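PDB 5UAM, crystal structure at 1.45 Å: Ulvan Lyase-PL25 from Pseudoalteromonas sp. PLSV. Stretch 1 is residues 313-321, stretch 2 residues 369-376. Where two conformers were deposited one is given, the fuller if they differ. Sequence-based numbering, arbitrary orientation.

Stretch 1, residues 313-321: AQGQPHIAI
Stretch 2 (369-376) DPENIRYL

Two stretches of one chain, at least 52 residues apart in sequence wherever they touch, meet mainly through side chains, some of them touching backbone atoms: a loop-to-strand segment (313-321) packs against a turn-to-strand segment (369-376) with no hydrogen bond between them and 349 Å² buried in all. Strands 317-321 and 373-376 run in roughly the same direction, their axes inclined by 30° (signed crossing angle -30°) and no closer than 10.7 Å, too far apart to pair as neighbours in a sheet. The CA atoms of A313 and D369 lie 5.5 Å apart, those of A320 and Y375 9.4 Å, so the backbones are nearer at the loop end and side chains span the wider gap between the strands.

Stretch 1 begins with A313 (phi/psi -66/-18) and Q314 (-92/5), then turns through G315 at 84/8, where a CB would jam against the carbonyl O of Q314. Q316 (-92/137) leads into the extended strand. In stretch 2, D369 (-57/154), P370 (-56/-27), E371 (-86/-15) and N372 (-109/105) form a type I turn, closed by N372 N to D369 O at 3.0 Å; I373 (-128/135) starts the strand.

P370, C-gamma exo, gives up the most area to the contact, 85 Å². Two glutamine amides reach its ring: Q316 NE2 lies 3.5 Å from P370 CG, and Q314 NE2 lies 3.7 Å from the same atom. Both chains are m,t at chi1 and chi2, with chi3 at 134° for Q316 and 23° for Q314. These are van der Waals contacts, since a proline ring carbon offers no acceptor. At the start of both stretches, A313 CB sits 4.5 Å from D369 N.

H318 (chi1 m, chi2 -121°) points toward stretch 2 and meets it with its ring edge: CE1 is 3.3 Å from P370 O and 3.9 Å from I373 CD1, both near the ring plane. P370 O has no hydrogen-bonding partner in the model, while H318 ND1 and NE2 are bonded outside the two stretches. I373 has chi1 m and chi2 off-rotamer at 135°.

Farther along, Y375 (chi1 m, -86°; chi2 81°) leaves its backbone sideways, but its ring end reaches A320, whose CB points toward stretch 2. A320 CB is 3.2 Å from Y375 OH, a tight approach, and 3.9 Å from Y375 CE2, at the ring edge. The hydroxyl bonds elsewhere in the structure. I319 and I321, alternating with H318 and A320 along the strand, point away.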

ATOM      1  N   ALA A 313      -9.546  13.925 -13.734  1.00 18.28           N
ATOM      2  CA  ALA A 313      -9.773  13.890 -15.173  1.00 20.37           C
ATOM      3  C   ALA A 313      -9.026  14.992 -15.904  1.00 23.48           C
ATOM      4  O   ALA A 313      -8.840  14.904 -17.126  1.00 25.51           O
ATOM      5  CB  ALA A 313     -11.268  14.025 -15.448  1.00 25.00           C
ATOM      6  N   GLN A 314      -8.586  16.020 -15.192  1.00 19.05           N
ATOM      7  CA  GLN A 314      -7.758  17.054 -15.781  1.00 18.90           C
ATOM      8  C   GLN A 314      -6.272  16.769 -15.629  1.00 18.87           C
ATOM      9  O   GLN A 314      -5.450  17.601 -16.027  1.00 20.80           O
ATOM     10  CB  GLN A 314      -8.089  18.406 -15.160  1.00 19.27           C
ATOM     11  CG  GLN A 314      -9.487  18.891 -15.471  1.00 18.99           C
ATOM     12  CD  GLN A 314      -9.716  20.313 -15.032  1.00 20.63           C
ATOM     13  OE1 GLN A 314      -8.775  21.090 -14.879  1.00 23.50           O
ATOM     14  NE2 GLN A 314     -10.970  20.674 -14.858  1.00 22.97           N
ATOM     15  N   GLY A 315      -5.912  15.608 -15.102  1.00 18.27           N
ATOM     16  CA  GLY A 315      -4.520  15.270 -14.910  1.00 19.44           C
ATOM     17  C   GLY A 315      -3.904  15.800 -13.641  1.00 18.06           C
ATOM     18  O   GLY A 315      -2.691  15.663 -13.458  1.00 19.71           O
ATOM     19  N   GLN A 316      -4.698  16.383 -12.753  1.00 17.26           N
ATOM     20  CA  GLN A 316      -4.153  17.034 -11.573  1.00 16.23           C
ATOM     21  C   GLN A 316      -4.107  16.043 -10.416  1.00 16.89           C
ATOM     22  O   GLN A 316      -5.060  15.285 -10.215  1.00 16.04           O
ATOM     23  CB  GLN A 316      -5.048  18.198 -11.169  1.00 16.82           C
ATOM     24  CG  GLN A 316      -5.273  19.216 -12.288  1.00 17.34           C
ATOM     25  CD  GLN A 316      -6.290  20.311 -11.978  1.00 18.46           C
ATOM     26  OE1 GLN A 316      -6.036  21.490 -12.237  1.00 20.41           O
ATOM     27  NE2 GLN A 316      -7.453  19.925 -11.493  1.00 20.05           N
ATOM     28  N   PRO A 317      -3.023  16.011  -9.640  1.00 14.48           N
ATOM     29  CA  PRO A 317      -2.933  15.037  -8.548  1.00 13.18           C
ATOM     30  C   PRO A 317      -3.744  15.405  -7.318  1.00 13.38           C
ATOM     31  O   PRO A 317      -3.788  16.557  -6.879  1.00 15.26           O
ATOM     32  CB  PRO A 317      -1.441  15.015  -8.216  1.00 16.18           C
ATOM     33  CG  PRO A 317      -0.973  16.367  -8.587  1.00 18.52           C
ATOM     34  CD  PRO A 317      -1.735  16.701  -9.854  1.00 16.52           C
ATOM     35  N   HIS A 318      -4.349  14.365  -6.757  1.00 13.31           N
ATOM     36  CA  HIS A 318      -4.988  14.345  -5.457  1.00 11.68           C
ATOM     37  C   HIS A 318      -4.230  13.360  -4.580  1.00 12.45           C
ATOM     38  O   HIS A 318      -3.701  12.341  -5.056  1.00 12.88           O
ATOM     39  CB  HIS A 318      -6.420  13.859  -5.604  1.00 12.72           C
ATOM     40  CG  HIS A 318      -7.304  14.796  -6.347  1.00 14.42           C
ATOM     41  ND1 HIS A 318      -8.436  15.342  -5.786  1.00 15.87           N
ATOM     42  CD2 HIS A 318      -7.227  15.292  -7.605  1.00 16.15           C
ATOM     43  CE1 HIS A 318      -9.019  16.132  -6.667  1.00 16.37           C
ATOM     44  NE2 HIS A 318      -8.312  16.111  -7.783  1.00 16.87           N
ATOM     45  N   ILE A 319      -4.194  13.661  -3.288  1.00 13.15           N
ATOM     46  CA  ILE A 319      -3.400  12.906  -2.327  1.00 12.20           C
ATOM     47  C   ILE A 319      -4.231  12.652  -1.078  1.00 11.80           C
ATOM     48  O   ILE A 319      -4.863  13.571  -0.544  1.00 14.54           O
ATOM     49  CB  ILE A 319      -2.130  13.686  -1.950  1.00 13.65           C
ATOM     50  CG1 ILE A 319      -1.230  13.884  -3.180  1.00 14.84           C
ATOM     51  CG2 ILE A 319      -1.356  12.975  -0.845  1.00 17.16           C
ATOM     52  CD1 ILE A 319      -0.035  14.782  -2.925  1.00 15.75           C
ATOM     53  N   ALA A 320      -4.203  11.404  -0.603  1.00 11.96           N
ATOM     54  CA  ALA A 320      -4.687  11.059   0.727  1.00 12.14           C
ATOM     55  C   ALA A 320      -3.486  10.969   1.648  1.00 12.27           C
ATOM     56  O   ALA A 320      -2.523  10.251   1.350  1.00 13.35           O
ATOM     57  CB  ALA A 320      -5.411   9.717   0.703  1.00 12.70           C
ATOM     58  N   ILE A 321      -3.529  11.704   2.750  1.00 12.92           N
ATOM     59  CA  ILE A 321      -2.459  11.698   3.736  1.00 13.05           C
ATOM     60  C   ILE A 321      -3.099  11.548   5.107  1.00 14.57           C
ATOM     61  O   ILE A 321      -4.023  12.293   5.446  1.00 15.39           O
ATOM     62  CB  ILE A 321      -1.595  12.975   3.648  1.00 13.39           C
ATOM     63  CG1 ILE A 321      -0.461  12.977   4.675  1.00 15.79           C
ATOM     64  CG2 ILE A 321      -2.449  14.236   3.755  1.00 17.02           C
ATOM     65  CD1 ILE A 321       0.533  11.833   4.489  1.00 16.92           C
ATOM     66  N   ASP A 369     -14.088  14.407 -11.991  1.00 22.57           N
ATOM     67  CA  ASP A 369     -13.861  15.842 -12.027  1.00 23.92           C
ATOM     68  C   ASP A 369     -13.079  16.243 -10.781  1.00 20.67           C
ATOM     69  O   ASP A 369     -13.187  15.585  -9.744  1.00 20.13           O
ATOM     70  CB  ASP A 369     -15.191  16.600 -11.999  1.00 27.49           C
ATOM     71  CG  ASP A 369     -16.178  16.084 -13.013  1.00 48.44           C
ATOM     72  OD1 ASP A 369     -15.970  16.334 -14.220  1.00 45.99           O
ATOM     73  OD2 ASP A 369     -17.152  15.412 -12.598  1.00 52.06           O
ATOM     74  N   PRO A 370     -12.317  17.335 -10.848  1.00 19.51           N
ATOM     75  CA  PRO A 370     -11.517  17.753  -9.679  1.00 19.59           C
ATOM     76  C   PRO A 370     -12.327  17.964  -8.416  1.00 20.50           C
ATOM     77  O   PRO A 370     -11.775  17.844  -7.312  1.00 20.86           O
ATOM     78  CB  PRO A 370     -10.875  19.058 -10.149  1.00 21.53           C
ATOM     79  CG  PRO A 370     -10.801  18.923 -11.635  1.00 24.53           C
ATOM     80  CD  PRO A 370     -12.034  18.175 -12.028  1.00 23.27           C
ATOM     81  N   GLU A 371     -13.608  18.295  -8.538  1.00 21.39           N
ATOM     82  CA  GLU A 371     -14.423  18.574  -7.367  1.00 20.26           C
ATOM     83  C   GLU A 371     -15.045  17.326  -6.760  1.00 21.10           C
ATOM     84  O   GLU A 371     -15.494  17.387  -5.608  1.00 20.97           O
ATOM     85  CB  GLU A 371     -15.563  19.530  -7.732  1.00 24.80           C
ATOM     86  CG  GLU A 371     -15.102  20.911  -8.209  1.00 29.52           C
ATOM     87  CD  GLU A 371     -14.583  20.918  -9.650  1.00 46.71           C
ATOM     88  OE1 GLU A 371     -13.799  21.832  -9.986  1.00 50.10           O
ATOM     89  OE2 GLU A 371     -14.956  20.020 -10.444  1.00 45.06           O
ATOM     90  N   ASN A 372     -15.056  16.204  -7.483  1.00 19.82           N
ATOM     91  CA  ASN A 372     -15.842  15.021  -7.132  0.51 19.84           C
ATOM     92  C   ASN A 372     -14.888  13.922  -6.678  1.00 17.97           C
ATOM     93  O   ASN A 372     -14.201  13.299  -7.499  1.00 18.65           O
ATOM     94  CB  ASN A 372     -16.665  14.564  -8.337  0.51 21.14           C
ATOM     95  CG  ASN A 372     -17.516  13.332  -8.044  0.51 21.61           C
ATOM     96  OD1 ASN A 372     -17.158  12.490  -7.219  0.51 25.03           O
ATOM     97  ND2 ASN A 372     -18.646  13.218  -8.738  0.51 32.10           N
ATOM     98  N   ILE A 373     -14.843  13.688  -5.366  1.00 17.94           N
ATOM     99  CA  ILE A 373     -13.963  12.697  -4.761  1.00 16.03           C
ATOM    100  C   ILE A 373     -14.781  11.784  -3.860  1.00 15.39           C
ATOM    101  O   ILE A 373     -15.612  12.261  -3.086  1.00 17.11           O
ATOM    102  CB  ILE A 373     -12.892  13.420  -3.928  1.00 16.39           C
ATOM    103  CG1 ILE A 373     -12.109  14.413  -4.797  1.00 17.01           C
ATOM    104  CG2 ILE A 373     -11.970  12.424  -3.256  1.00 18.46           C
ATOM    105  CD1 ILE A 373     -11.916  15.745  -4.129  1.00 20.32           C
ATOM    106  N   ARG A 374     -14.543  10.477  -3.958  0.59 15.61           N
ATOM    107  CA  ARG A 374     -15.213   9.484  -3.119  0.59 16.22           C
ATOM    108  C   ARG A 374     -14.154   8.647  -2.429  0.59 15.00           C
ATOM    109  O   ARG A 374     -13.292   8.072  -3.099  0.59 16.20           O
ATOM    110  CB  ARG A 374     -16.043   8.498  -3.947  0.59 20.21           C
ATOM    111  CG  ARG A 374     -17.297   8.993  -4.596  0.59 28.40           C
ATOM    112  CD  ARG A 374     -17.831   7.872  -5.491  0.59 36.70           C
ATOM    113  NE  ARG A 374     -18.629   6.895  -4.766  0.59 34.21           N
ATOM    114  CZ  ARG A 374     -18.764   5.610  -5.108  0.59 28.15           C
ATOM    115  NH1 ARG A 374     -18.121   5.101  -6.149  0.59 21.06           N
ATOM    116  NH2 ARG A 374     -19.540   4.829  -4.390  0.59 31.11           N
ATOM    117  N   TYR A 375     -14.219   8.561  -1.106  1.00 13.83           N
ATOM    118  CA  TYR A 375     -13.380   7.649  -0.345  1.00 12.68           C
ATOM    119  C   TYR A 375     -14.193   6.442   0.073  1.00 13.34           C
ATOM    120  O   TYR A 375     -15.365   6.572   0.443  1.00 16.34           O
ATOM    121  CB  TYR A 375     -12.885   8.296   0.949  1.00 15.03           C
ATOM    122  CG  TYR A 375     -11.629   9.121   0.812  1.00 13.07           C
ATOM    123  CD1 TYR A 375     -11.681  10.419   0.340  1.00 14.08           C
ATOM    124  CD2 TYR A 375     -10.394   8.594   1.143  1.00 12.04           C
ATOM    125  CE1 TYR A 375     -10.531  11.169   0.201  1.00 13.96           C
ATOM    126  CE2 TYR A 375      -9.235   9.333   1.026  1.00 13.48           C
ATOM    127  CZ  TYR A 375      -9.303  10.621   0.546  1.00 13.62           C
ATOM    128  OH  TYR A 375      -8.135  11.353   0.425  1.00 14.46           O
ATOM    129  N   LEU A 376     -13.561   5.283   0.040  1.00 13.37           N
ATOM    130  CA  LEU A 376     -14.049   4.125   0.776  1.00 12.95           C
ATOM    131  C   LEU A 376     -13.105   4.014   1.970  1.00 14.01           C
ATOM    132  O   LEU A 376     -11.908   3.727   1.811  1.00 14.54           O
ATOM    133  CB  LEU A 376     -14.068   2.883  -0.109  1.00 14.23           C
ATOM    134  CG  LEU A 376     -14.693   1.635   0.505  1.00 16.23           C
ATOM    135  CD1 LEU A 376     -16.066   1.916   1.090  1.00 16.35           C
ATOM    136  CD2 LEU A 376     -14.813   0.528  -0.545  1.00 16.13           C
TER